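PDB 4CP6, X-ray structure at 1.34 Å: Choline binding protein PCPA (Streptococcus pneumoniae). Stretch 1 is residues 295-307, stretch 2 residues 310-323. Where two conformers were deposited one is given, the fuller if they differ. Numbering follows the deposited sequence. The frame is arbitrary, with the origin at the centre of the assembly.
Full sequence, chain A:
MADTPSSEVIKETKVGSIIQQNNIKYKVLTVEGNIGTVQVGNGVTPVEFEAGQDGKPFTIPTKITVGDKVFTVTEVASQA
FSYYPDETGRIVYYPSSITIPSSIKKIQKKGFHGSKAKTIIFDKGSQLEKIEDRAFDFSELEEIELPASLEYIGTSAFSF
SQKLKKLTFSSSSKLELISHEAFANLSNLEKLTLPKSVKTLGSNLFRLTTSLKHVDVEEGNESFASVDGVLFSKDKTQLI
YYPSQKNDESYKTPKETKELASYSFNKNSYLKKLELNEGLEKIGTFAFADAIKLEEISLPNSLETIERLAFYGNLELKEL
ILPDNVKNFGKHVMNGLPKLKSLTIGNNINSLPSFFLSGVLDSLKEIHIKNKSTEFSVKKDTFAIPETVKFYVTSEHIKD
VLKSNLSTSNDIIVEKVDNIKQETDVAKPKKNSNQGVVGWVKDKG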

# COMPACT_ATOMS: atom_id res chain seq x y z
N GLU A 295 5.81 17.35 -13.09
CA GLU A 295 5.47 18.43 -14.01
C GLU A 295 5.20 17.90 -15.39
O GLU A 295 4.39 18.45 -16.14
CB GLU A 295 6.62 19.45 -14.09
CG GLU A 295 6.80 20.23 -12.80
CD GLU A 295 7.98 21.18 -12.77
OE1 GLU A 295 8.71 21.25 -13.79
OE2 GLU A 295 8.22 21.80 -11.71
N GLU A 296 5.97 16.86 -15.77
CA GLU A 296 5.89 16.30 -17.09
C GLU A 296 6.04 14.80 -17.07
O GLU A 296 6.83 14.27 -16.31
CB GLU A 296 6.91 16.93 -18.06
CG GLU A 296 8.28 17.19 -17.51
CD GLU A 296 9.16 17.99 -18.46
OE1 GLU A 296 9.31 17.58 -19.63
OE2 GLU A 296 9.71 19.02 -18.01
N ILE A 297 5.24 14.14 -17.88
CA ILE A 297 5.28 12.69 -18.02
C ILE A 297 5.20 12.32 -19.48
O ILE A 297 4.32 12.84 -20.18
CB ILE A 297 4.22 12.00 -17.16
CG1 ILE A 297 4.41 10.46 -17.21
CG2 ILE A 297 2.79 12.42 -17.58
CD1 ILE A 297 3.58 9.77 -16.29
N SER A 298 6.10 11.46 -19.96
CA SER A 298 6.05 11.02 -21.35
C SER A 298 5.36 9.65 -21.37
O SER A 298 5.83 8.71 -20.71
CB SER A 298 7.45 10.92 -21.94
OG SER A 298 7.38 10.45 -23.27
N LEU A 299 4.25 9.53 -22.11
CA LEU A 299 3.48 8.28 -22.21
C LEU A 299 3.74 7.66 -23.56
O LEU A 299 3.66 8.34 -24.59
CB LEU A 299 1.98 8.58 -22.06
CG LEU A 299 1.58 9.27 -20.73
CD1 LEU A 299 0.09 9.60 -20.74
CD2 LEU A 299 1.94 8.40 -19.52
N PRO A 300 4.02 6.35 -23.59
CA PRO A 300 4.48 5.71 -24.83
C PRO A 300 3.40 5.23 -25.79
O PRO A 300 2.26 5.03 -25.41
CB PRO A 300 5.31 4.53 -24.32
CG PRO A 300 4.57 4.13 -23.04
CD PRO A 300 4.19 5.45 -22.43
N ASN A 301 3.78 5.04 -27.08
CA ASN A 301 2.88 4.51 -28.09
C ASN A 301 2.30 3.16 -27.70
O ASN A 301 1.18 2.85 -28.07
CB ASN A 301 3.62 4.37 -29.43
CG ASN A 301 4.08 5.71 -29.96
OD1 ASN A 301 5.26 5.92 -30.34
ND2 ASN A 301 3.16 6.65 -30.00
N SER A 302 3.07 2.35 -26.94
CA SER A 302 2.64 1.02 -26.51
C SER A 302 1.59 1.04 -25.39
O SER A 302 1.04 -0.03 -25.08
CB SER A 302 3.85 0.22 -26.04
OG SER A 302 4.55 0.96 -25.06
N LEU A 303 1.32 2.21 -24.77
CA LEU A 303 0.40 2.22 -23.62
C LEU A 303 -1.01 1.80 -23.99
O LEU A 303 -1.66 2.43 -24.82
CB LEU A 303 0.42 3.62 -23.01
CG LEU A 303 -0.42 3.82 -21.72
CD1 LEU A 303 0.13 2.97 -20.58
CD2 LEU A 303 -0.35 5.28 -21.33
N GLU A 304 -1.52 0.75 -23.31
CA GLU A 304 -2.84 0.22 -23.58
C GLU A 304 -3.86 0.55 -22.49
O GLU A 304 -5.06 0.62 -22.80
CB GLU A 304 -2.77 -1.32 -23.61
CG GLU A 304 -1.87 -1.93 -24.68
CD GLU A 304 -1.68 -3.43 -24.54
OE1 GLU A 304 -2.38 -4.07 -23.72
OE2 GLU A 304 -0.79 -3.98 -25.24
N THR A 305 -3.43 0.60 -21.23
CA THR A 305 -4.34 0.71 -20.10
C THR A 305 -3.87 1.72 -19.11
O THR A 305 -2.72 1.65 -18.66
CB THR A 305 -4.41 -0.71 -19.41
OG1 THR A 305 -4.84 -1.66 -20.39
CG2 THR A 305 -5.35 -0.72 -18.19
N ILE A 306 -4.79 2.59 -18.66
CA ILE A 306 -4.51 3.55 -17.59
C ILE A 306 -5.64 3.37 -16.59
O ILE A 306 -6.79 3.69 -16.90
CB ILE A 306 -4.39 5.00 -18.06
CG1 ILE A 306 -3.47 5.14 -19.26
CG2 ILE A 306 -3.90 5.88 -16.89
CD1 ILE A 306 -3.44 6.59 -19.82
N GLU A 307 -5.33 2.84 -15.40
CA GLU A 307 -6.35 2.50 -14.42
C GLU A 307 -6.84 3.67 -13.59
O GLU A 307 -6.33 4.80 -13.66
CB GLU A 307 -5.84 1.36 -13.52
CG GLU A 307 -5.54 0.07 -14.25
CD GLU A 307 -5.26 -1.12 -13.34
OE1 GLU A 307 -4.77 -0.94 -12.19
OE2 GLU A 307 -5.53 -2.25 -13.80
N ALA A 310 -5.15 7.09 -11.75
CA ALA A 310 -3.69 7.06 -11.97
C ALA A 310 -3.12 8.50 -11.88
O ALA A 310 -2.02 8.68 -11.38
CB ALA A 310 -3.39 6.48 -13.35
N PHE A 311 -3.87 9.49 -12.39
CA PHE A 311 -3.50 10.90 -12.35
C PHE A 311 -4.47 11.56 -11.39
O PHE A 311 -5.62 11.84 -11.76
CB PHE A 311 -3.58 11.52 -13.75
CG PHE A 311 -2.57 10.92 -14.69
CD1 PHE A 311 -1.23 11.28 -14.63
CD2 PHE A 311 -2.96 10.00 -15.65
CE1 PHE A 311 -0.30 10.73 -15.52
CE2 PHE A 311 -2.02 9.44 -16.53
CZ PHE A 311 -0.71 9.83 -16.46
N TYR A 312 -4.04 11.75 -10.15
CA TYR A 312 -4.92 12.23 -9.09
C TYR A 312 -4.13 13.07 -8.14
O TYR A 312 -3.19 12.58 -7.52
CB TYR A 312 -5.46 10.99 -8.35
CG TYR A 312 -6.38 11.21 -7.18
CD1 TYR A 312 -7.32 12.24 -7.18
CD2 TYR A 312 -6.39 10.32 -6.11
CE1 TYR A 312 -8.25 12.37 -6.16
CE2 TYR A 312 -7.30 10.45 -5.06
CZ TYR A 312 -8.23 11.48 -5.09
OH TYR A 312 -9.16 11.62 -4.07
N GLY A 313 -4.48 14.34 -8.02
CA GLY A 313 -3.77 15.21 -7.09
C GLY A 313 -2.35 15.56 -7.52
O GLY A 313 -1.50 15.87 -6.67
N ASN A 314 -2.07 15.52 -8.83
CA ASN A 314 -0.76 15.91 -9.35
C ASN A 314 -0.73 17.44 -9.43
O ASN A 314 -1.03 18.04 -10.47
CB ASN A 314 -0.49 15.28 -10.68
CG ASN A 314 -0.48 13.78 -10.56
OD1 ASN A 314 0.45 13.20 -9.94
ND2 ASN A 314 -1.47 13.15 -11.10
N LEU A 315 -0.34 18.05 -8.29
CA LEU A 315 -0.42 19.51 -8.08
C LEU A 315 0.39 20.34 -9.07
O LEU A 315 0.03 21.52 -9.27
CB LEU A 315 -0.02 19.86 -6.65
CG LEU A 315 -0.80 19.19 -5.51
CD1 LEU A 315 -0.33 19.74 -4.15
CD2 LEU A 315 -2.32 19.39 -5.67
N GLU A 316 1.42 19.76 -9.70
CA GLU A 316 2.26 20.50 -10.63
C GLU A 316 2.23 20.02 -12.06
O GLU A 316 2.97 20.53 -12.90
CB GLU A 316 3.72 20.51 -10.13
CG GLU A 316 3.92 21.25 -8.83
CD GLU A 316 3.74 22.76 -8.83
OE1 GLU A 316 3.89 23.40 -9.90
OE2 GLU A 316 3.47 23.30 -7.74
N LEU A 317 1.39 19.01 -12.38
CA LEU A 317 1.40 18.47 -13.74
C LEU A 317 0.91 19.48 -14.74
O LEU A 317 -0.22 19.96 -14.62
CB LEU A 317 0.58 17.17 -13.76
CG LEU A 317 0.50 16.41 -15.07
CD1 LEU A 317 1.84 15.93 -15.52
CD2 LEU A 317 -0.48 15.26 -14.92
N LYS A 318 1.72 19.81 -15.76
CA LYS A 318 1.38 20.91 -16.67
C LYS A 318 0.61 20.53 -17.90
O LYS A 318 -0.12 21.37 -18.44
CB LYS A 318 2.66 21.65 -17.10
CG LYS A 318 3.50 22.17 -15.93
CD LYS A 318 4.83 22.79 -16.43
CE LYS A 318 5.64 23.37 -15.30
NZ LYS A 318 6.82 24.14 -15.79
N GLU A 319 0.78 19.30 -18.39
CA GLU A 319 0.16 18.85 -19.64
C GLU A 319 0.09 17.36 -19.60
O GLU A 319 0.87 16.73 -18.88
CB GLU A 319 1.07 19.28 -20.83
CG GLU A 319 0.53 18.95 -22.21
CD GLU A 319 1.37 19.41 -23.39
OE1 GLU A 319 2.48 19.95 -23.16
OE2 GLU A 319 0.91 19.24 -24.54
N LEU A 320 -0.83 16.79 -20.39
CA LEU A 320 -0.91 15.35 -20.55
C LEU A 320 -1.21 15.08 -21.99
O LEU A 320 -2.16 15.65 -22.54
CB LEU A 320 -2.01 14.71 -19.70
CG LEU A 320 -1.64 14.19 -18.34
CD1 LEU A 320 -2.89 13.79 -17.56
CD2 LEU A 320 -0.65 13.02 -18.45
N ILE A 321 -0.40 14.23 -22.61
CA ILE A 321 -0.63 13.77 -23.95
C ILE A 321 -0.95 12.29 -23.89
O ILE A 321 -0.04 11.47 -23.68
CB ILE A 321 0.57 14.07 -24.87
CG1 ILE A 321 0.85 15.59 -24.89
CG2 ILE A 321 0.32 13.49 -26.27
CD1 ILE A 321 2.23 15.95 -25.46
N LEU A 322 -2.22 11.93 -24.03
CA LEU A 322 -2.62 10.52 -24.02
C LEU A 322 -2.27 9.94 -25.40
O LEU A 322 -2.64 10.50 -26.44
CB LEU A 322 -4.11 10.36 -23.73
CG LEU A 322 -4.60 10.95 -22.39
CD1 LEU A 322 -6.13 10.85 -22.29
CD2 LEU A 322 -3.92 10.26 -21.18
N PRO A 323 -1.49 8.86 -25.40
CA PRO A 323 -1.00 8.32 -26.67
C PRO A 323 -2.07 7.71 -27.53
O PRO A 323 -3.22 7.52 -27.11
CB PRO A 323 0.12 7.35 -26.27
CG PRO A 323 -0.24 6.95 -24.87
CD PRO A 323 -0.94 8.14 -24.24
O HOH W 1 6.25 23.72 -11.26
O HOH W 2 3.46 15.85 -19.42
O HOH W 3 2.26 13.99 -21.46
O HOH W 4 2.51 11.72 -22.86
O HOH W 5 2.38 10.59 -25.50

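The firmest direct link between the two stretches is a backbone hydrogen bond: Lys318 N donates to Glu295 O over 3.0 Å, with an N-H...O angle of 174°, almost straight. Around it the chains come very close, Glu295 CA lying 4.1 Å from Leu317 CA. Glu295 CA also points its hydrogen at Glu316 O, a CA-H...O contact of 3.4 Å. The Glu316 carbonyl is delivered by a type I turn from Asn314 to Leu317, closed by Leu317 N to Asn314 O at 3.2 Å. Opposite charges add a looser tie, a long salt bridge of 4.0 Å between Glu295 OE1 and Lys318 NZ. The like-charged carboxylates of Glu295 and Glu316 are reconciled by water 1, which lies 2.8 Å from Glu295 OE2 and 2.7 Å from Glu316 OE1.

Beyond this point the strands separate, Ile297 CA and Leu320 CA being 7.2 Å apart, and water takes over the role of direct strand pairing. Water 2 accepts from Ile297 N at 2.9 Å and donates to Glu319 O at 2.8 Å; water 3 accepts from Ile321 N at 2.9 Å and donates to Ile297 O at 2.7 Å. Water 4 continues the series, 2.9 Å from Leu299 N and 2.7 Å from Ile321 O. The rule is economical: backbone groups too far apart to pair directly are satisfied through single waters.

The apolar side chains close the remaining space. Ile297 and Leu299 both point toward stretch 2, while Ser298 between them points away, the usual alternation of an extended chain. Ile297 CG2 meets Leu320 CD2 at 3.6 Å, and Leu299 CD1 lies 4.1 Å from Leu322 CD2. Phe311 presents its ring edge to Ile297 CD1, 4.1 Å from CE1, and to Leu299 CD2, 4.3 Å from CZ. Ile306 CG2 approaches the same ring obliquely, 4.0 Å from Phe311 CE2, and packs against Ala310 CB at 3.6 Å; its CD1 reaches Leu322 CD2 at 3.9 Å.

Pro323 fills the end of the contact. Its CD lies 3.7 Å from Leu299 CB, and its CG is 3.9 Å from Leu303 CB and 3.2 Å from Pro300 O. That carbonyl also accepts from Leu303 N at 3.0 Å, closing the type I turn from Pro300 to Leu303, so the proline ring rests on a turn. Where the stretches nearly join in sequence, Ala310 N makes a weak hydrogen bond to Glu307 O, 3.2 Å at 134°.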